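Local coordinates for response regulator CheY-like protein (Mesorhizobium loti, PDB 3SNK) that forms the CheY-like, receiver-type N-terminal domain of a pilus assembly protein that probably binds and hydrolyses ATP, at residues Glu100-Arg103 with Val104-Met108. Numbering follows the deposited sequence.
Sequences EQTR and VLVRM
R107 folds back along the helix over the carbonyl of R103. Its CG sits beside its own backbone N (chi1 -67°), which lets CG touch R103 O at 3.4 Å, and a bend at chi3 swings the guanidinium round until R103 O lies over one of its faces, nearer the edge than the centre. R103 O is meanwhile the acceptor for R107 N at 3.1 Å, the donor tilted 30° from the carbonyl plane, so main chain and side chain of R107 both close on one atom. The two guanidinium groups do not touch: R103 NH1 and R107 NH1 stay 5.3 Å apart.

One residue earlier, V106 CG2 touches T102 O at 3.2 Å, the oxygen that also accepts the hydrogen bond from V106 N at 2.8 Å; the CG2 methyls of V106 and T102 only graze. V104 places CG2 near E100 O, where its own N makes just a weak bond. The bond from L105 N to Q101 O is straighter, with an N-H...O angle of 166°. T102 OG1 is hydrogen-bonded to T98 O and Q101 OE1 to T98 N, T98 being the residue just before the helix.

Helix 99-107 is the crossover of a beta-alpha-beta unit between strands 90-94 and 112-115. T102, L105 and V106 pack on W113 of strand 112-115, L105 also meets L67 of strand 62-68, and V104 and R107 lean on V79 of helix 78-82.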
loop_
_atom_site.group_PDB
_atom_site.type_symbol
_atom_site.label_atom_id
_atom_site.label_comp_id
_atom_site.label_asym_id
_atom_site.label_seq_id
_atom_site.Cartn_x
_atom_site.Cartn_y
_atom_site.Cartn_z
ATOM N N GLU A 100 -8.738 -2.387 -17.801
ATOM C CA GLU A 100 -7.895 -1.205 -18.035
ATOM C C GLU A 100 -7.190 -0.824 -16.741
ATOM O O GLU A 100 -6.013 -0.464 -16.754
ATOM C CB GLU A 100 -8.755 -0.037 -18.560
ATOM C CG GLU A 100 -7.976 1.211 -18.956
ATOM C CD GLU A 100 -8.838 2.431 -19.229
ATOM O OE1 GLU A 100 -9.280 3.078 -18.251
ATOM O OE2 GLU A 100 -9.060 2.749 -20.420
ATOM N N GLN A 101 -7.901 -0.935 -15.620
ATOM C CA GLN A 101 -7.329 -0.631 -14.326
ATOM C C GLN A 101 -6.374 -1.729 -13.892
ATOM O O GLN A 101 -5.373 -1.421 -13.247
ATOM C CB GLN A 101 -8.427 -0.436 -13.295
ATOM C CG GLN A 101 -9.233 0.838 -13.522
ATOM C CD GLN A 101 -10.434 0.875 -12.618
ATOM O OE1 GLN A 101 -11.168 -0.102 -12.486
ATOM N NE2 GLN A 101 -10.653 2.004 -11.962
ATOM N N THR A 102 -6.671 -3.004 -14.246
ATOM C CA THR A 102 -5.841 -4.164 -13.883
ATOM C C THR A 102 -4.493 -4.048 -14.613
ATOM O O THR A 102 -3.468 -4.397 -14.022
ATOM C CB THR A 102 -6.602 -5.479 -14.107
ATOM O OG1 THR A 102 -7.656 -5.525 -13.143
ATOM C CG2 THR A 102 -5.725 -6.727 -13.921
ATOM N N ARG A 103 -4.496 -3.496 -15.839
ATOM C CA ARG A 103 -3.316 -3.227 -16.657
ATOM C C ARG A 103 -2.349 -2.265 -15.960
ATOM O O ARG A 103 -1.138 -2.496 -15.972
ATOM C CB ARG A 103 -3.726 -2.620 -17.997
ATOM C CG ARG A 103 -3.926 -3.624 -19.091
ATOM C CD ARG A 103 -3.028 -3.361 -20.283
ATOM N NE ARG A 103 -3.119 -4.465 -21.237
ATOM C CZ ARG A 103 -2.115 -5.268 -21.573
ATOM N NH1 ARG A 103 -0.898 -5.069 -21.072
ATOM N NH2 ARG A 103 -2.312 -6.258 -22.435
ATOM N N VAL A 104 -2.893 -1.177 -15.368
ATOM C CA VAL A 104 -2.125 -0.168 -14.636
ATOM C C VAL A 104 -1.580 -0.828 -13.394
ATOM O O VAL A 104 -0.393 -0.669 -13.116
ATOM C CB VAL A 104 -2.939 1.113 -14.295
ATOM C CG1 VAL A 104 -2.075 2.116 -13.542
ATOM C CG2 VAL A 104 -3.528 1.752 -15.550
ATOM N N LEU A 105 -2.445 -1.582 -12.654
ATOM C CA LEU A 105 -2.050 -2.300 -11.445
ATOM C C LEU A 105 -0.898 -3.289 -11.750
ATOM O O LEU A 105 0.053 -3.366 -10.984
ATOM C CB LEU A 105 -3.237 -3.017 -10.755
ATOM C CG LEU A 105 -2.922 -3.707 -9.413
ATOM C CD1 LEU A 105 -2.339 -2.734 -8.391
ATOM C CD2 LEU A 105 -4.133 -4.384 -8.845
ATOM N N VAL A 106 -0.968 -4.005 -12.877
ATOM C CA VAL A 106 0.089 -4.917 -13.292
ATOM C C VAL A 106 1.405 -4.120 -13.453
ATOM O O VAL A 106 2.423 -4.545 -12.920
ATOM C CB VAL A 106 -0.249 -5.742 -14.560
ATOM C CG1 VAL A 106 1.003 -6.403 -15.135
ATOM C CG2 VAL A 106 -1.310 -6.792 -14.266
ATOM N N ARG A 107 1.358 -2.952 -14.120
ATOM C CA ARG A 107 2.543 -2.129 -14.350
ATOM C C ARG A 107 3.097 -1.555 -13.057
ATOM O O ARG A 107 4.283 -1.262 -12.993
ATOM C CB ARG A 107 2.258 -0.994 -15.335
ATOM C CG ARG A 107 1.972 -1.478 -16.742
ATOM C CD ARG A 107 2.179 -0.371 -17.756
ATOM N NE ARG A 107 1.229 0.728 -17.590
ATOM C CZ ARG A 107 0.033 0.779 -18.167
ATOM N NH1 ARG A 107 -0.378 -0.215 -18.948
ATOM N NH2 ARG A 107 -0.763 1.821 -17.966
HETATM N N MSE A 108 2.247 -1.383 -12.038
HETATM C CA MSE A 108 2.669 -0.887 -10.733
HETATM C C MSE A 108 3.430 -1.933 -9.928
HETATM O O MSE A 108 3.991 -1.595 -8.899
HETATM C CB MSE A 108 1.498 -0.318 -9.943
HETATM C CG MSE A 108 1.186 1.095 -10.417
HETATM SE SE MSE A 108 -0.321 1.582 -9.445
HETATM C CE MSE A 108 0.682 2.309 -7.894
#